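Local coordinates for protein methyltransferase (Pyrococcus horikoshii, PDB 1IXK) that probably methylates cytidine at carbon 5 in tRNA, as an S-adenosylmethionine-dependent enzyme of the RsmB/NOP family, at residues I191-C197 with L242-C247; N254-I258 with F308-I312. All coordinates share one frame; numbering follows the deposited sequence.

Contact 1: I191-C197 with L242-C247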
ATOM      1  N   ILE A 191      -6.233 -11.641   2.782  1.00  8.38           N
ATOM      2  CA  ILE A 191      -6.519 -10.415   3.519  1.00  9.49           C
ATOM      3  C   ILE A 191      -5.542  -9.310   3.144  1.00  8.45           C
ATOM      4  O   ILE A 191      -4.334  -9.525   3.101  1.00  8.00           O
ATOM      5  CB  ILE A 191      -6.442 -10.642   5.044  1.00 10.94           C
ATOM      6  CG1 ILE A 191      -7.538 -11.623   5.463  1.00 12.97           C
ATOM      7  CG2 ILE A 191      -6.586  -9.301   5.788  1.00 11.80           C
ATOM      8  CD1 ILE A 191      -7.608 -11.880   6.934  1.00 18.73           C
ATOM      9  N   LEU A 192      -6.076  -8.129   2.854  1.00  9.51           N
ATOM     10  CA  LEU A 192      -5.244  -6.984   2.515  1.00 10.37           C
ATOM     11  C   LEU A 192      -5.294  -6.030   3.706  1.00 11.08           C
ATOM     12  O   LEU A 192      -6.357  -5.515   4.044  1.00  9.52           O
ATOM     13  CB  LEU A 192      -5.774  -6.267   1.267  1.00  9.86           C
ATOM     14  CG  LEU A 192      -4.859  -5.171   0.699  1.00 12.42           C
ATOM     15  CD1 LEU A 192      -3.586  -5.818   0.140  1.00 13.91           C
ATOM     16  CD2 LEU A 192      -5.579  -4.397  -0.406  1.00 13.79           C
ATOM     17  N   LEU A 193      -4.151  -5.825   4.353  1.00 11.05           N
ATOM     18  CA  LEU A 193      -4.067  -4.916   5.492  1.00 14.40           C
ATOM     19  C   LEU A 193      -3.175  -3.768   5.070  1.00 17.08           C
ATOM     20  O   LEU A 193      -1.963  -3.764   5.324  1.00 14.33           O
ATOM     21  CB  LEU A 193      -3.481  -5.623   6.717  1.00 13.53           C
ATOM     22  CG  LEU A 193      -3.231  -4.767   7.963  1.00 15.34           C
ATOM     23  CD1 LEU A 193      -4.457  -3.900   8.286  1.00 15.48           C
ATOM     24  CD2 LEU A 193      -2.900  -5.689   9.121  1.00 14.54           C
ATOM     25  N   ASP A 194      -3.794  -2.801   4.402  1.00 19.44           N
ATOM     26  CA  ASP A 194      -3.109  -1.629   3.889  1.00 25.02           C
ATOM     27  C   ASP A 194      -3.446  -0.398   4.715  1.00 27.73           C
ATOM     28  O   ASP A 194      -4.611  -0.033   4.851  1.00 27.29           O
ATOM     29  CB  ASP A 194      -3.509  -1.394   2.429  1.00 26.67           C
ATOM     30  CG  ASP A 194      -5.020  -1.458   2.215  1.00 29.88           C
ATOM     31  OD1 ASP A 194      -5.548  -0.622   1.450  1.00 32.42           O
ATOM     32  OD2 ASP A 194      -5.684  -2.348   2.797  1.00 27.32           O
ATOM     33  N   ALA A 195      -2.422   0.246   5.263  1.00 30.90           N
ATOM     34  CA  ALA A 195      -2.633   1.441   6.069  1.00 33.65           C
ATOM     35  C   ALA A 195      -2.688   2.668   5.165  1.00 36.93           C
ATOM     36  O   ALA A 195      -2.101   2.676   4.084  1.00 37.33           O
ATOM     37  CB  ALA A 195      -1.510   1.590   7.086  1.00 33.79           C
ATOM     38  N   PRO A 196      -3.404   3.720   5.595  1.00 39.12           N
ATOM     39  CA  PRO A 196      -3.513   4.944   4.798  1.00 40.38           C
ATOM     40  C   PRO A 196      -2.127   5.474   4.442  1.00 41.50           C
ATOM     41  O   PRO A 196      -1.231   5.500   5.287  1.00 41.72           O
ATOM     42  CB  PRO A 196      -4.266   5.892   5.727  1.00 40.50           C
ATOM     43  CG  PRO A 196      -5.140   4.960   6.512  1.00 40.84           C
ATOM     44  CD  PRO A 196      -4.186   3.836   6.840  1.00 40.00           C
ATOM     45  N   CYS A 197      -1.949   5.892   3.194  1.00 41.71           N
ATOM     46  CA  CYS A 197      -0.659   6.414   2.776  1.00 41.90           C
ATOM     47  C   CYS A 197      -0.499   7.847   3.260  1.00 43.38           C
ATOM     48  O   CYS A 197      -0.573   8.792   2.474  1.00 44.15           O
ATOM     49  CB  CYS A 197      -0.514   6.360   1.254  1.00 41.05           C
ATOM     50  SG  CYS A 197       1.232   6.406   0.739  1.00 39.60           S
ATOM     51  N   LEU A 242      -1.899 -12.992   3.897  1.00  8.70           N
ATOM     52  CA  LEU A 242      -2.232 -11.637   4.315  1.00  9.72           C
ATOM     53  C   LEU A 242      -1.088 -10.744   3.869  1.00 10.30           C
ATOM     54  O   LEU A 242       0.083 -11.075   4.070  1.00 10.98           O
ATOM     55  CB  LEU A 242      -2.404 -11.540   5.839  1.00  8.00           C
ATOM     56  CG  LEU A 242      -2.809 -10.152   6.373  1.00  9.80           C
ATOM     57  CD1 LEU A 242      -3.614 -10.305   7.655  1.00 11.21           C
ATOM     58  CD2 LEU A 242      -1.579  -9.281   6.600  1.00  8.64           C
ATOM     59  N   VAL A 243      -1.418  -9.632   3.224  1.00  8.49           N
ATOM     60  CA  VAL A 243      -0.388  -8.703   2.799  1.00  8.62           C
ATOM     61  C   VAL A 243      -0.535  -7.474   3.674  1.00  8.91           C
ATOM     62  O   VAL A 243      -1.619  -6.902   3.793  1.00 11.11           O
ATOM     63  CB  VAL A 243      -0.514  -8.331   1.303  1.00  8.84           C
ATOM     64  CG1 VAL A 243       0.341  -7.104   0.999  1.00  8.44           C
ATOM     65  CG2 VAL A 243      -0.044  -9.501   0.452  1.00  8.57           C
ATOM     66  N   TYR A 244       0.570  -7.113   4.308  1.00  8.00           N
ATOM     67  CA  TYR A 244       0.653  -5.988   5.220  1.00  9.72           C
ATOM     68  C   TYR A 244       1.470  -4.881   4.583  1.00 10.82           C
ATOM     69  O   TYR A 244       2.578  -5.119   4.109  1.00 10.66           O
ATOM     70  CB  TYR A 244       1.324  -6.463   6.512  1.00  9.79           C
ATOM     71  CG  TYR A 244       1.586  -5.393   7.549  1.00  9.82           C
ATOM     72  CD1 TYR A 244       2.700  -4.558   7.462  1.00  8.69           C
ATOM     73  CD2 TYR A 244       0.735  -5.245   8.638  1.00 12.28           C
ATOM     74  CE1 TYR A 244       2.965  -3.603   8.447  1.00 10.21           C
ATOM     75  CE2 TYR A 244       0.983  -4.293   9.626  1.00 14.03           C
ATOM     76  CZ  TYR A 244       2.098  -3.482   9.528  1.00 13.92           C
ATOM     77  OH  TYR A 244       2.347  -2.570  10.528  1.00 15.87           O
ATOM     78  N   SER A 245       0.931  -3.667   4.566  1.00 10.12           N
ATOM     79  CA  SER A 245       1.665  -2.562   3.975  1.00 10.04           C
ATOM     80  C   SER A 245       1.377  -1.249   4.678  1.00 11.55           C
ATOM     81  O   SER A 245       0.306  -1.068   5.268  1.00 11.23           O
ATOM     82  CB  SER A 245       1.321  -2.427   2.484  1.00 10.38           C
ATOM     83  OG  SER A 245      -0.043  -2.087   2.285  1.00 12.13           O
ATOM     84  N   THR A 246       2.344  -0.340   4.621  1.00 11.95           N
ATOM     85  CA  THR A 246       2.196   0.984   5.220  1.00 13.33           C
ATOM     86  C   THR A 246       2.958   1.980   4.351  1.00 15.74           C
ATOM     87  O   THR A 246       3.730   1.593   3.475  1.00 15.62           O
ATOM     88  CB  THR A 246       2.842   1.091   6.613  1.00 12.82           C
ATOM     89  OG1 THR A 246       4.256   1.262   6.450  1.00 13.99           O
ATOM     90  CG2 THR A 246       2.570  -0.152   7.453  1.00 12.86           C
ATOM     91  N   CYS A 247       2.742   3.264   4.617  1.00 15.38           N
ATOM     92  CA  CYS A 247       3.448   4.322   3.912  1.00 19.74           C
ATOM     93  C   CYS A 247       4.282   5.059   4.944  1.00 18.88           C
ATOM     94  O   CYS A 247       4.352   6.286   4.956  1.00 18.81           O
ATOM     95  CB  CYS A 247       2.467   5.276   3.241  1.00 23.05           C
ATOM     96  SG  CYS A 247       1.958   4.708   1.590  1.00 32.30           S
TER
HETATM   97  O   HOH W   1      -1.198  -1.829   7.472  1.00 37.18           O
HETATM   98  O   HOH W   2      -0.503   0.619   2.164  1.00 33.22           O
HETATM   99  O   HOH W   3       1.074   4.650   6.644  1.00 22.67           O
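The chi1 of Cys197 (-159°) turns its SG away from its own backbone N, while that of Cys247 (-86°) leaves SG beside the N, and the two sulfurs meet end on in a disulfide, SG to SG 2.0 Å with a chi3 of -89°, close to the relaxed right angle. Behind it, strands 188-194 and 240-246 run side by side as parallel neighbours, held by four backbone bonds: Val243 N to Ile191 O, Leu193 N to Val243 O (2.8 Å), Ser245 N to Leu193 O and Ala195 N to Ser245 O. A water gives one proton to Leu193 O and the other to Ser245 O, so both carbonyls are gripped twice.

On one face of the sheet Leu193 and Tyr244 extend the same way, Leu193 CD2 lying alongside Tyr244 CD2 at 3.7 Å, and Ile191 CG2 packs against Leu242 CD1 at the same distance. Helix 215-235 covers this face, touching Ile191 and Leu242. On the other face Leu192 CD1 rests on Val243 CB, and Ser245 OG, 3.5 Å from Asp194 CB, has a water 2.7 Å from OG that also donates to Ala195 O. Past the ladder another water accepts from Cys247 N and donates to Pro196 O.

Asp194, a predicted S-adenosylmethionine ligand, directs its carboxylate away from Ser245 toward Lys132, a long, weak ion pair, and close to Asp124. The Pro196-Cys197 and Thr246-Cys247 pairs at neighbouring strand ends correspond to motifs IV and VI of RNA m5C methyltransferases, which carry the family's two cysteines. Cys247 is the predicted nucleophile; with its sulfur tied up in the disulfide, it cannot act as a thiolate in this oxidised form.

Contact 2: N254-I258 with F308-I312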
ATOM      1  N   ASN A 254       6.663  -0.982  10.930  1.00 12.77           N
ATOM      2  CA  ASN A 254       6.957  -1.948   9.875  1.00 10.30           C
ATOM      3  C   ASN A 254       7.625  -3.238  10.362  1.00 10.01           C
ATOM      4  O   ASN A 254       6.947  -4.186  10.781  1.00  9.95           O
ATOM      5  CB  ASN A 254       7.844  -1.291   8.807  1.00 12.19           C
ATOM      6  CG  ASN A 254       7.168  -0.106   8.127  1.00 14.83           C
ATOM      7  OD1 ASN A 254       5.945  -0.057   8.016  1.00 15.33           O
ATOM      8  ND2 ASN A 254       7.969   0.839   7.647  1.00 16.29           N
ATOM      9  N   GLU A 255       8.952  -3.270  10.288  1.00  8.74           N
ATOM     10  CA  GLU A 255       9.727  -4.437  10.709  1.00  9.93           C
ATOM     11  C   GLU A 255       9.403  -4.935  12.117  1.00 11.34           C
ATOM     12  O   GLU A 255       9.333  -6.143  12.354  1.00  9.71           O
ATOM     13  CB  GLU A 255      11.226  -4.134  10.616  1.00  9.48           C
ATOM     14  CG  GLU A 255      11.758  -4.042   9.183  1.00 14.14           C
ATOM     15  CD  GLU A 255      11.630  -2.659   8.560  1.00 14.50           C
ATOM     16  OE1 GLU A 255      11.039  -1.755   9.187  1.00 13.49           O
ATOM     17  OE2 GLU A 255      12.130  -2.482   7.429  1.00 13.78           O
ATOM     18  N   PHE A 256       9.226  -4.011  13.055  1.00 11.90           N
ATOM     19  CA  PHE A 256       8.913  -4.379  14.442  1.00 11.55           C
ATOM     20  C   PHE A 256       7.578  -5.117  14.543  1.00 11.13           C
ATOM     21  O   PHE A 256       7.432  -6.061  15.325  1.00  9.42           O
ATOM     22  CB  PHE A 256       8.848  -3.133  15.327  1.00 14.38           C
ATOM     23  CG  PHE A 256      10.191  -2.572  15.708  1.00 18.89           C
ATOM     24  CD1 PHE A 256      11.347  -2.949  15.034  1.00 20.48           C
ATOM     25  CD2 PHE A 256      10.291  -1.631  16.730  1.00 20.61           C
ATOM     26  CE1 PHE A 256      12.587  -2.398  15.370  1.00 22.59           C
ATOM     27  CE2 PHE A 256      11.522  -1.073  17.071  1.00 22.37           C
ATOM     28  CZ  PHE A 256      12.672  -1.458  16.386  1.00 20.82           C
ATOM     29  N   VAL A 257       6.597  -4.670  13.769  1.00  9.23           N
ATOM     30  CA  VAL A 257       5.285  -5.298  13.787  1.00  9.63           C
ATOM     31  C   VAL A 257       5.374  -6.680  13.159  1.00  9.12           C
ATOM     32  O   VAL A 257       4.778  -7.639  13.659  1.00  8.92           O
ATOM     33  CB  VAL A 257       4.250  -4.456  13.014  1.00 10.20           C
ATOM     34  CG1 VAL A 257       2.911  -5.183  12.969  1.00 11.99           C
ATOM     35  CG2 VAL A 257       4.096  -3.097  13.673  1.00 10.97           C
ATOM     36  N   ILE A 258       6.120  -6.782  12.062  1.00  9.41           N
ATOM     37  CA  ILE A 258       6.286  -8.064  11.381  1.00  8.99           C
ATOM     38  C   ILE A 258       7.061  -9.053  12.264  1.00  8.00           C
ATOM     39  O   ILE A 258       6.706 -10.228  12.336  1.00  9.21           O
ATOM     40  CB  ILE A 258       7.002  -7.885  10.019  1.00 10.87           C
ATOM     41  CG1 ILE A 258       6.163  -6.969   9.122  1.00  9.76           C
ATOM     42  CG2 ILE A 258       7.174  -9.234   9.321  1.00 11.07           C
ATOM     43  CD1 ILE A 258       4.725  -7.409   8.998  1.00 11.32           C
ATOM     44  N   PHE A 308       6.381   0.217   2.747  1.00 10.85           N
ATOM     45  CA  PHE A 308       6.819  -1.051   3.339  1.00 10.33           C
ATOM     46  C   PHE A 308       5.754  -2.086   3.038  1.00  9.44           C
ATOM     47  O   PHE A 308       4.561  -1.805   3.151  1.00  8.19           O
ATOM     48  CB  PHE A 308       6.955  -0.921   4.862  1.00  9.87           C
ATOM     49  CG  PHE A 308       7.250  -2.221   5.561  1.00 10.87           C
ATOM     50  CD1 PHE A 308       8.546  -2.729   5.601  1.00 12.17           C
ATOM     51  CD2 PHE A 308       6.228  -2.936   6.193  1.00 10.29           C
ATOM     52  CE1 PHE A 308       8.826  -3.929   6.264  1.00 10.19           C
ATOM     53  CE2 PHE A 308       6.498  -4.140   6.858  1.00 11.67           C
ATOM     54  CZ  PHE A 308       7.803  -4.634   6.891  1.00  9.24           C
ATOM     55  N   ILE A 309       6.175  -3.287   2.665  1.00  8.00           N
ATOM     56  CA  ILE A 309       5.214  -4.332   2.371  1.00  8.00           C
ATOM     57  C   ILE A 309       5.762  -5.702   2.737  1.00  8.38           C
ATOM     58  O   ILE A 309       6.936  -5.985   2.507  1.00  8.00           O
ATOM     59  CB  ILE A 309       4.825  -4.340   0.868  1.00  8.00           C
ATOM     60  CG1 ILE A 309       3.793  -5.444   0.610  1.00  8.34           C
ATOM     61  CG2 ILE A 309       6.068  -4.549   0.007  1.00 10.05           C
ATOM     62  CD1 ILE A 309       3.201  -5.427  -0.802  1.00 11.69           C
ATOM     63  N   ALA A 310       4.900  -6.544   3.299  1.00  9.41           N
ATOM     64  CA  ALA A 310       5.281  -7.898   3.683  1.00  8.62           C
ATOM     65  C   ALA A 310       4.169  -8.863   3.306  1.00  9.64           C
ATOM     66  O   ALA A 310       2.986  -8.546   3.448  1.00 11.14           O
ATOM     67  CB  ALA A 310       5.547  -7.974   5.179  1.00  8.89           C
ATOM     68  N   LYS A 311       4.549 -10.045   2.825  1.00  9.32           N
ATOM     69  CA  LYS A 311       3.572 -11.052   2.434  1.00  9.82           C
ATOM     70  C   LYS A 311       3.645 -12.192   3.443  1.00 11.69           C
ATOM     71  O   LYS A 311       4.658 -12.889   3.550  1.00  9.82           O
ATOM     72  CB  LYS A 311       3.874 -11.556   1.022  1.00  8.63           C
ATOM     73  CG  LYS A 311       2.839 -12.518   0.481  1.00 10.94           C
ATOM     74  CD  LYS A 311       3.013 -12.673  -1.024  1.00 14.28           C
ATOM     75  CE  LYS A 311       2.010 -13.650  -1.595  1.00 15.10           C
ATOM     76  NZ  LYS A 311       1.940 -13.532  -3.083  1.00 17.91           N
ATOM     77  N   ILE A 312       2.554 -12.381   4.168  1.00 12.19           N
ATOM     78  CA  ILE A 312       2.485 -13.388   5.221  1.00 11.63           C
ATOM     79  C   ILE A 312       1.604 -14.595   4.904  1.00 11.38           C
ATOM     80  O   ILE A 312       0.476 -14.441   4.442  1.00 12.15           O
ATOM     81  CB  ILE A 312       1.953 -12.727   6.519  1.00 12.11           C
ATOM     82  CG1 ILE A 312       2.839 -11.537   6.889  1.00 14.20           C
ATOM     83  CG2 ILE A 312       1.886 -13.741   7.642  1.00 15.16           C
ATOM     84  CD1 ILE A 312       2.303 -10.697   8.050  1.00 13.64           C
TER
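Stacking dominates where Asn254 meets Phe308. The two side chains overlap while running antiparallel, and the amide lies almost flat against the ring, the planes 13° apart, with Asn254 CG 3.3 Å from Phe308 CG. Asn254 CB stands over the middle of the ring in a CH-pi contact, 3.4 Å from the Phe308 centroid and nearly on the ring normal. A chi1 of 173° sends the Phe308 ring off the strand toward the helix, and a chi2 of 81° turns its face to Asn254.

The apolar contacts belong to Ile258. Its CG1 comes in at the ring edge, in the plane, 3.6 Å from Phe308 CZ, and its CD1 carries on to Ala310 CB at 3.9 Å and to Ile312 CD1. One isoleucine thus spans three alternate residues along one face of strand 307-314.

Polar groups are satisfied by other parts of the chain. Asn254 directly precedes helix 255-264, but its amide is engaged by Thr246 OG1 at OD1 and by Ser248 O at ND2, which fixes the rotation of the stacked group. The Glu255 carboxylate approaches Phe308 CE1 obliquely, its charge matched by a salt bridge to Arg296.

This is helix-on-sheet packing in the Rossmann-like methyltransferase domain: 307-314 is the reversed strand between 240-246 and 267-270, as in the class I strand order 3-2-1-4-5-7-6.

Overall arrangement
Contact 1 and contact 2 both reach one sheet, since strand 240-246 of the first pairs directly with strand 307-314 of the second; Leu242 O and Ile312 N are 2.8 Å apart in that pairing. The chain leaves contact 1 at Cys247 and soon enters helix 255-264, which turns back over the same strand, so that Tyr244 OH packs 3.6 Å from Val257 CG1. Their centres lie 9 Å apart. Contact 1 carries the predicted nucleophile and a predicted cofactor ligand, whereas contact 2 holds neither: the Phe308 side chain is about 8 Å from that of Cys247 and about 11 Å from that of Asp194.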